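Local coordinates for protein beta-1,3-glucosyltransferase (Paecilomyces sp. J18, PDB 5JVV) that is a carbohydrate-active enzyme, probably of the GH16 family, built as a curved beta-jelly-roll sandwich, at residues Asp25-Phe30 against Asp109-Asp114; Leu63-Ile68 against Phe276-Pro281; His83-Ala88 against Asp212-Ser217. All coordinates share one frame; numbering follows the deposited sequence.

Interaction 1. Residues Asp25-Phe30 against Asp109-Asp114; sequences DPTNGF and DTWPDD
Pro-26 and Thr-27 bear side by side on the six-membered ring of Trp-111, Pro-26 at CZ3 and CE3, Thr-27 at CH2 and CZ2. Pro-26 CB lies 3.6 Å from Trp-111 CZ3, and the carbonyl oxygen Pro-26 O is likewise 3.6 Å from Trp-111 CZ3. Thr-27 brings a methyl: CG2 stands 3.6 Å from Trp-111 CH2, its side chain running at about a right angle to that of the tryptophan. Both approaches are oblique to the ring. The indole reaches the turn because its CG is anti to the backbone N (chi1 178°), carrying the ring outward from the 109-114 loop. One face of the ring is occupied from within its own loop by Pro-112 CB, 3.6 Å above the centre of the ring, the bond between Trp-111 and Pro-112 being a cis peptide. Trp-111 NE1 donates to Glu-116 OE2 at the start of strand 116-121, and the ring also meets that of Trp-105.

The opposing turn is held by Asp-25. It is a type I beta turn, Asp-25 to Asn-28, combined with an Asx turn: Thr-27 N donates to Asp-25 OD1 at 3.2 Å, from 76° above the carboxylate plane. Asp-25 OD2 accepts Thr-27 OG1 on its syn side at 2.7 Å and Gly-29 N on its anti side at 2.8 Å, with Thr-246 OG1 as a further partner. The threonine hydroxyl is therefore tied back to the carboxylate, while its methyl is turned to the tryptophan.

Chemically, the meeting is apolar, a few carbon atoms against the six-membered ring near the surface. What orients it lies behind it: the Asp-25 carboxylate ties the turn, while a hydrogen bond to Glu-116 and Pro-112 packed on one face limit how the indole can turn.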
loop_
_atom_site.group_PDB
_atom_site.type_symbol
_atom_site.label_atom_id
_atom_site.label_comp_id
_atom_site.label_asym_id
_atom_site.label_seq_id
_atom_site.Cartn_x
_atom_site.Cartn_y
_atom_site.Cartn_z
ATOM N N ASP A 25 9.986 -3.037 12.782
ATOM C CA ASP A 25 9.378 -2.155 11.783
ATOM C C ASP A 25 10.162 -0.856 11.598
ATOM O O ASP A 25 10.373 -0.123 12.564
ATOM C CB ASP A 25 7.951 -1.815 12.201
ATOM C CG ASP A 25 7.233 -0.972 11.170
ATOM O OD1 ASP A 25 7.615 -1.040 9.986
ATOM O OD2 ASP A 25 6.295 -0.231 11.537
ATOM N N PRO A 26 10.585 -0.557 10.355
ATOM C CA PRO A 26 11.264 0.729 10.141
ATOM C C PRO A 26 10.381 1.933 10.489
ATOM O O PRO A 26 10.916 2.981 10.871
ATOM C CB PRO A 26 11.577 0.702 8.647
ATOM C CG PRO A 26 11.735 -0.760 8.347
ATOM C CD PRO A 26 10.643 -1.408 9.151
ATOM N N THR A 27 9.059 1.777 10.392
ATOM C CA THR A 27 8.129 2.850 10.768
ATOM C C THR A 27 7.676 2.802 12.243
ATOM O O THR A 27 6.722 3.491 12.637
ATOM C CB THR A 27 6.916 2.942 9.793
ATOM O OG1 THR A 27 6.396 1.631 9.521
ATOM C CG2 THR A 27 7.351 3.538 8.484
ATOM N N ASN A 28 8.360 1.985 13.042
ATOM C CA ASN A 28 8.216 1.989 14.501
ATOM C C ASN A 28 6.848 1.560 14.982
ATOM O O ASN A 28 6.411 1.929 16.081
ATOM C CB ASN A 28 8.585 3.362 15.073
ATOM C CG ASN A 28 10.006 3.749 14.750
ATOM O OD1 ASN A 28 10.944 3.004 15.049
ATOM N ND2 ASN A 28 10.175 4.887 14.098
ATOM N N GLY A 29 6.178 0.755 14.164
ATOM C CA GLY A 29 4.851 0.294 14.504
ATOM C C GLY A 29 4.797 -0.753 15.602
ATOM O O GLY A 29 5.797 -1.416 15.930
ATOM N N PHE A 30 3.609 -0.893 16.183
ATOM C CA PHE A 30 3.317 -1.949 17.139
ATOM C C PHE A 30 2.963 -3.204 16.348
ATOM O O PHE A 30 1.813 -3.670 16.350
ATOM C CB PHE A 30 2.164 -1.508 18.042
ATOM C CG PHE A 30 1.850 -2.464 19.163
ATOM C CD1 PHE A 30 2.733 -2.643 20.219
ATOM C CD2 PHE A 30 0.646 -3.166 19.173
ATOM C CE1 PHE A 30 2.430 -3.506 21.252
ATOM C CE2 PHE A 30 0.335 -4.034 20.202
ATOM C CZ PHE A 30 1.224 -4.207 21.248
ATOM N N ASP A 109 17.029 0.323 -2.172
ATOM C CA ASP A 109 17.820 -0.470 -1.232
ATOM C C ASP A 109 17.987 0.207 0.124
ATOM O O ASP A 109 18.365 -0.436 1.102
ATOM C CB ASP A 109 19.185 -0.814 -1.829
ATOM C CG ASP A 109 19.078 -1.721 -3.035
ATOM O OD1 ASP A 109 19.677 -1.393 -4.081
ATOM O OD2 ASP A 109 18.392 -2.761 -2.936
ATOM N N THR A 110 17.716 1.506 0.180
ATOM C CA THR A 110 17.683 2.207 1.463
ATOM C C THR A 110 16.376 2.972 1.622
ATOM O O THR A 110 15.689 3.266 0.637
ATOM C CB THR A 110 18.892 3.160 1.674
ATOM O OG1 THR A 110 18.835 4.247 0.743
ATOM C CG2 THR A 110 20.199 2.413 1.501
ATOM N N TRP A 111 16.039 3.273 2.871
ATOM C CA TRP A 111 14.789 3.932 3.216
ATOM C C TRP A 111 15.025 4.731 4.490
ATOM O O TRP A 111 15.713 4.245 5.399
ATOM C CB TRP A 111 13.689 2.874 3.433
ATOM C CG TRP A 111 12.381 3.475 3.831
ATOM C CD1 TRP A 111 11.364 3.861 3.003
ATOM C CD2 TRP A 111 11.964 3.802 5.159
ATOM N NE1 TRP A 111 10.339 4.407 3.738
ATOM C CE2 TRP A 111 10.678 4.372 5.068
ATOM C CE3 TRP A 111 12.549 3.656 6.423
ATOM C CZ2 TRP A 111 9.969 4.803 6.194
ATOM C CZ3 TRP A 111 11.849 4.081 7.536
ATOM C CH2 TRP A 111 10.574 4.648 7.418
ATOM N N PRO A 112 14.441 5.943 4.595
ATOM C CA PRO A 112 13.517 6.588 3.651
ATOM C C PRO A 112 14.195 7.529 2.667
ATOM O O PRO A 112 13.527 8.167 1.845
ATOM C CB PRO A 112 12.641 7.427 4.580
ATOM C CG PRO A 112 13.595 7.875 5.650
ATOM C CD PRO A 112 14.482 6.663 5.885
ATOM N N ASP A 113 15.515 7.606 2.726
ATOM C CA ASP A 113 16.191 8.732 2.098
ATOM C C ASP A 113 16.519 8.612 0.607
ATOM O O ASP A 113 17.170 9.492 0.039
ATOM C CB ASP A 113 17.397 9.139 2.950
ATOM C CG ASP A 113 16.976 9.591 4.339
ATOM O OD1 ASP A 113 16.399 10.695 4.449
ATOM O OD2 ASP A 113 17.186 8.838 5.325
ATOM N N ASP A 114 16.053 7.540 -0.024
ATOM C CA ASP A 114 16.075 7.449 -1.485
ATOM C C ASP A 114 14.706 7.779 -2.064
ATOM O O ASP A 114 14.515 7.766 -3.290
ATOM C CB ASP A 114 16.492 6.047 -1.933
ATOM C CG ASP A 114 17.984 5.925 -2.141
ATOM O OD1 ASP A 114 18.670 6.970 -2.159
ATOM O OD2 ASP A 114 18.462 4.782 -2.302
#

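Interaction 2. Residues Leu63-Ile68 against Phe276-Pro281; sequences LSLTDI and FVATKP
The last turn of helix 269-279 is docked on the loop between strands 53-55 and 70-77 through Leu-63, Leu-65 and Ala-278, one backbone bond being flanked by aliphatic packing. Leu-63 N donates to Ala-278 O over 2.9 Å, nearly straight at hydrogen (161°). The acceptor sits where the helix is ending, since Lys-280 already leaves helical backbone angles, and the loop thus supplies an N-H to a carbonyl of the final turn.

Ala-278 CB points into the loop. It comes 3.5 Å from Leu-63 O and 4.2 Å from Leu-63 CB, while Leu-65 closes over it with one branch, CD2, at 3.8 Å from Ala-278 CB. That leucine has CG beside its backbone N (chi1 -58°), which swings the isobutyl group round to the methyl. Leu-65 sits in a type I beta turn, Ser-64 to Asp-67, just after Leu-63, reinforced by an ST turn in which Thr-66 N donates to Ser-64 OG at 3.1 Å. Arg-70 adds a further link, its NH2 bonding to Val-277 O and its side chain touching Leu-63.

The small alanine lets the two backbones approach closely, 4.7 Å between the CA atoms of Leu-63 and Ala-278. The bond, with the packing beside it, fixes the register of loop and helix end and satisfies a carbonyl in the last turn, and Leu-65, with Phe-30, packs on the alanine methyl.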
loop_
_atom_site.group_PDB
_atom_site.type_symbol
_atom_site.label_atom_id
_atom_site.label_comp_id
_atom_site.label_asym_id
_atom_site.label_seq_id
_atom_site.Cartn_x
_atom_site.Cartn_y
_atom_site.Cartn_z
ATOM N N LEU A 63 -2.649 -8.904 23.629
ATOM C CA LEU A 63 -1.210 -8.692 23.741
ATOM C C LEU A 63 -0.831 -7.736 24.856
ATOM O O LEU A 63 -1.611 -6.862 25.248
ATOM C CB LEU A 63 -0.664 -8.127 22.426
ATOM C CG LEU A 63 -1.024 -8.902 21.166
ATOM C CD1 LEU A 63 -0.559 -8.151 19.940
ATOM C CD2 LEU A 63 -0.384 -10.292 21.226
ATOM N N SER A 64 0.385 -7.903 25.368
ATOM C CA SER A 64 0.939 -6.938 26.315
ATOM C C SER A 64 1.175 -5.594 25.640
ATOM O O SER A 64 1.505 -5.529 24.450
ATOM C CB SER A 64 2.254 -7.449 26.878
ATOM O OG SER A 64 2.847 -6.450 27.694
ATOM N N LEU A 65 1.022 -4.512 26.395
ATOM C CA LEU A 65 1.302 -3.188 25.847
ATOM C C LEU A 65 2.791 -3.009 25.548
ATOM O O LEU A 65 3.173 -2.115 24.799
ATOM C CB LEU A 65 0.826 -2.094 26.803
ATOM C CG LEU A 65 -0.649 -2.089 27.196
ATOM C CD1 LEU A 65 -0.957 -0.850 28.023
ATOM C CD2 LEU A 65 -1.521 -2.158 25.952
ATOM N N THR A 66 3.625 -3.864 26.128
ATOM C CA THR A 66 5.062 -3.804 25.871
ATOM C C THR A 66 5.550 -4.971 25.007
ATOM O O THR A 66 6.748 -5.241 24.923
ATOM C CB THR A 66 5.877 -3.692 27.187
ATOM O OG1 THR A 66 5.602 -4.807 28.040
ATOM C CG2 THR A 66 5.511 -2.415 27.922
ATOM N N ASP A 67 4.613 -5.659 24.361
ATOM C CA ASP A 67 4.952 -6.643 23.345
ATOM C C ASP A 67 5.582 -5.909 22.166
ATOM O O ASP A 67 5.402 -4.693 22.016
ATOM C CB ASP A 67 3.677 -7.359 22.885
ATOM C CG ASP A 67 3.947 -8.722 22.285
ATOM O OD1 ASP A 67 3.759 -9.732 22.998
ATOM O OD2 ASP A 67 4.338 -8.781 21.101
ATOM N N ILE A 68 6.306 -6.642 21.320
ATOM C CA ILE A 68 6.844 -6.090 20.080
ATOM C C ILE A 68 5.700 -5.512 19.251
ATOM O O ILE A 68 5.802 -4.413 18.704
ATOM C CB ILE A 68 7.576 -7.187 19.262
ATOM C CG1 ILE A 68 8.809 -7.684 20.023
ATOM C CG2 ILE A 68 7.978 -6.669 17.896
ATOM C CD1 ILE A 68 9.505 -8.876 19.381
ATOM N N PHE A 276 -5.558 -0.016 21.818
ATOM C CA PHE A 276 -6.587 -0.564 20.945
ATOM C C PHE A 276 -6.073 -1.816 20.230
ATOM O O PHE A 276 -6.726 -2.873 20.244
ATOM C CB PHE A 276 -7.008 0.505 19.930
ATOM C CG PHE A 276 -8.237 0.152 19.140
ATOM C CD1 PHE A 276 -9.469 0.706 19.469
ATOM C CD2 PHE A 276 -8.160 -0.717 18.057
ATOM C CE1 PHE A 276 -10.608 0.380 18.731
ATOM C CE2 PHE A 276 -9.291 -1.035 17.314
ATOM C CZ PHE A 276 -10.516 -0.492 17.658
ATOM N N VAL A 277 -4.895 -1.709 19.621
ATOM C CA VAL A 277 -4.349 -2.826 18.850
ATOM C C VAL A 277 -4.031 -4.027 19.747
ATOM O O VAL A 277 -4.308 -5.174 19.390
ATOM C CB VAL A 277 -3.110 -2.394 18.042
ATOM C CG1 VAL A 277 -2.479 -3.590 17.359
ATOM C CG2 VAL A 277 -3.492 -1.340 17.015
ATOM N N ALA A 278 -3.488 -3.768 20.929
ATOM C CA ALA A 278 -3.150 -4.861 21.834
ATOM C C ALA A 278 -4.368 -5.594 22.387
ATOM O O ALA A 278 -4.358 -6.831 22.500
ATOM C CB ALA A 278 -2.301 -4.335 22.979
ATOM N N THR A 279 -5.417 -4.845 22.727
ATOM C CA THR A 279 -6.512 -5.406 23.528
ATOM C C THR A 279 -7.769 -5.797 22.741
ATOM O O THR A 279 -8.688 -6.405 23.305
ATOM C CB THR A 279 -6.918 -4.468 24.699
ATOM O OG1 THR A 279 -7.513 -3.269 24.178
ATOM C CG2 THR A 279 -5.712 -4.114 25.550
ATOM N N LYS A 280 -7.813 -5.455 21.455
ATOM C CA LYS A 280 -8.986 -5.759 20.631
ATOM C C LYS A 280 -8.656 -6.609 19.399
ATOM O O LYS A 280 -8.890 -6.193 18.261
ATOM C CB LYS A 280 -9.691 -4.466 20.214
ATOM C CG LYS A 280 -10.163 -3.618 21.386
ATOM C CD LYS A 280 -10.756 -2.316 20.880
ATOM C CE LYS A 280 -11.120 -1.377 22.016
ATOM N NZ LYS A 280 -12.185 -1.966 22.868
ATOM N N PRO A 281 -8.141 -7.830 19.620
ATOM C CA PRO A 281 -7.729 -8.651 18.473
ATOM C C PRO A 281 -8.841 -8.899 17.447
ATOM O O PRO A 281 -8.558 -8.888 16.247
ATOM C CB PRO A 281 -7.312 -9.975 19.126
ATOM C CG PRO A 281 -8.012 -9.987 20.468
ATOM C CD PRO A 281 -7.970 -8.549 20.898
#

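Interaction 3. Residues His83-Ala88 against Asp212-Ser217; sequences HGLVIA and DSPDVS
Leu-85 makes the contact, splitting its two methyls between Pro-214 and Val-216. Just before strand 84-90, His-83 is anchored elsewhere, its ring stacked on Trp-190 and its NE2 hydrogen-bonded to Asp-192. Gly-84 follows with backbone angles (phi 97°) at which a beta carbon would jam against the preceding carbonyl oxygen, so glycine suits the entry to the strand.

Leu-85 then points at the 212-217 loop. CG lies beside the backbone N (chi1 -58°), and the fork opens toward both partners: CD1 is 3.6 Å from Pro-214 CB and 3.9 Å from Pro-214 CG, the two side chains passing in opposite directions, while CD2 is 3.9 Å from Val-216 CG2. Val-86 turns to the other side of the strand and packs on Leu-294 and Ile-81. Ile-87 is again directed to the loop, yet its CD1 stays 5.1 Å from Pro-214 CG; it rests on Tyr-297, Val-185 and Ala-187.

The loop leaves helix 207-210 by a Schellman motif at Asp-212, whose OD2 forms a salt bridge with Lys-295. Further on, Ser-217 N donates to Asp-215 OD2 at 3.1 Å in an Asx turn with Val-216 at its middle. Strand 84-90 pairs antiparallel with both 184-190 and 289-297, and a loop laid over the apolar residues of such a sheet, with Tyr-3 and Tyr-297 alongside, fits the outer side of a jelly-roll sandwich.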
loop_
_atom_site.group_PDB
_atom_site.type_symbol
_atom_site.label_atom_id
_atom_site.label_comp_id
_atom_site.label_asym_id
_atom_site.label_seq_id
_atom_site.Cartn_x
_atom_site.Cartn_y
_atom_site.Cartn_z
ATOM N N HIS A 83 10.756 1.166 -14.503
ATOM C CA HIS A 83 9.789 1.685 -15.474
ATOM C C HIS A 83 8.789 0.597 -15.875
ATOM O O HIS A 83 8.809 -0.506 -15.325
ATOM C CB HIS A 83 10.483 2.282 -16.703
ATOM C CG HIS A 83 11.311 3.498 -16.405
ATOM N ND1 HIS A 83 12.193 3.565 -15.348
ATOM C CD2 HIS A 83 11.397 4.688 -17.044
ATOM C CE1 HIS A 83 12.779 4.752 -15.341
ATOM N NE2 HIS A 83 12.314 5.452 -16.357
ATOM N N GLY A 84 7.897 0.913 -16.806
ATOM C CA GLY A 84 6.930 -0.058 -17.296
ATOM C C GLY A 84 5.576 0.058 -16.620
ATOM O O GLY A 84 5.209 1.124 -16.116
ATOM N N LEU A 85 4.830 -1.045 -16.604
ATOM C CA LEU A 85 3.521 -1.068 -15.959
ATOM C C LEU A 85 3.492 -2.075 -14.830
ATOM O O LEU A 85 4.089 -3.149 -14.931
ATOM C CB LEU A 85 2.429 -1.466 -16.946
ATOM C CG LEU A 85 2.171 -0.682 -18.215
ATOM C CD1 LEU A 85 0.952 -1.291 -18.893
ATOM C CD2 LEU A 85 1.931 0.780 -17.890
ATOM N N VAL A 86 2.780 -1.735 -13.763
ATOM C CA VAL A 86 2.489 -2.676 -12.692
ATOM C C VAL A 86 0.972 -2.753 -12.544
ATOM O O VAL A 86 0.306 -1.727 -12.418
ATOM C CB VAL A 86 3.116 -2.229 -11.369
ATOM C CG1 VAL A 86 2.688 -3.158 -10.233
ATOM C CG2 VAL A 86 4.630 -2.190 -11.489
ATOM N N ILE A 87 0.427 -3.966 -12.577
ATOM C CA ILE A 87 -1.012 -4.165 -12.442
ATOM C C ILE A 87 -1.272 -5.093 -11.272
ATOM O O ILE A 87 -0.851 -6.247 -11.293
ATOM C CB ILE A 87 -1.607 -4.820 -13.705
ATOM C CG1 ILE A 87 -1.205 -4.031 -14.956
ATOM C CG2 ILE A 87 -3.130 -4.957 -13.577
ATOM C CD1 ILE A 87 -2.036 -2.794 -15.194
ATOM N N ALA A 88 -1.950 -4.595 -10.245
ATOM C CA ALA A 88 -2.292 -5.426 -9.097
ATOM C C ALA A 88 -3.798 -5.577 -8.982
ATOM O O ALA A 88 -4.505 -4.586 -8.782
ATOM C CB ALA A 88 -1.731 -4.829 -7.827
ATOM N N ASP A 212 -4.445 -9.130 -20.584
ATOM C CA ASP A 212 -2.982 -9.114 -20.445
ATOM C C ASP A 212 -2.268 -8.493 -21.654
ATOM O O ASP A 212 -1.153 -8.885 -22.019
ATOM C CB ASP A 212 -2.446 -10.521 -20.134
ATOM C CG ASP A 212 -2.822 -10.996 -18.742
ATOM O OD1 ASP A 212 -3.613 -10.303 -18.067
ATOM O OD2 ASP A 212 -2.326 -12.063 -18.316
ATOM N N SER A 213 -2.929 -7.519 -22.271
ATOM C CA SER A 213 -2.341 -6.749 -23.356
ATOM C C SER A 213 -2.734 -5.291 -23.152
ATOM O O SER A 213 -3.502 -4.734 -23.932
ATOM C CB SER A 213 -2.852 -7.254 -24.703
ATOM O OG SER A 213 -4.263 -7.144 -24.787
ATOM N N PRO A 214 -2.204 -4.668 -22.085
ATOM C CA PRO A 214 -2.667 -3.350 -21.632
ATOM C C PRO A 214 -2.481 -2.242 -22.655
ATOM O O PRO A 214 -1.394 -2.072 -23.215
ATOM C CB PRO A 214 -1.785 -3.065 -20.406
ATOM C CG PRO A 214 -1.220 -4.385 -20.002
ATOM C CD PRO A 214 -1.081 -5.164 -21.271
ATOM N N ASP A 215 -3.554 -1.494 -22.884
ATOM C CA ASP A 215 -3.526 -0.300 -23.721
ATOM C C ASP A 215 -3.799 0.867 -22.784
ATOM O O ASP A 215 -4.938 1.054 -22.343
ATOM C CB ASP A 215 -4.620 -0.397 -24.786
ATOM C CG ASP A 215 -4.856 0.920 -25.523
ATOM O OD1 ASP A 215 -5.959 1.078 -26.096
ATOM O OD2 ASP A 215 -3.954 1.787 -25.542
ATOM N N VAL A 216 -2.753 1.626 -22.455
ATOM C CA VAL A 216 -2.867 2.725 -21.493
ATOM C C VAL A 216 -3.905 3.784 -21.927
ATOM O O VAL A 216 -4.529 4.439 -21.085
ATOM C CB VAL A 216 -1.475 3.348 -21.186
ATOM C CG1 VAL A 216 -1.598 4.589 -20.322
ATOM C CG2 VAL A 216 -0.582 2.326 -20.498
ATOM N N SER A 217 -4.128 3.906 -23.234
ATOM C CA SER A 217 -5.130 4.836 -23.744
ATOM C C SER A 217 -6.528 4.532 -23.212
ATOM O O SER A 217 -7.319 5.444 -22.968
ATOM C CB SER A 217 -5.136 4.844 -25.270
ATOM O OG SER A 217 -3.851 5.148 -25.770
#

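From the N terminus, the chain first passes the turn at 25-30, which interaction 1 joins to the loop between strands 100-107 and 116-121. Interaction 2 starts inside that span, at 63-68, and closes far later on helix 269-279, so the two cross. Interaction 3 opens at 83-88 and closes at 212-217: it crosses interaction 1 and is nested within interaction 2. Interactions 1 and 2 meet through Phe-30, whose ring packs on Val-277 and Ala-278 and against Ser-64 O and Asp-67 O. Interaction 3 lies on the antiparallel sheet of strand 84-90, its centre about 41 Å from that of interaction 2; the loops of interaction 1 join mixed-sheet strands, and 63-68 runs between the two sheets.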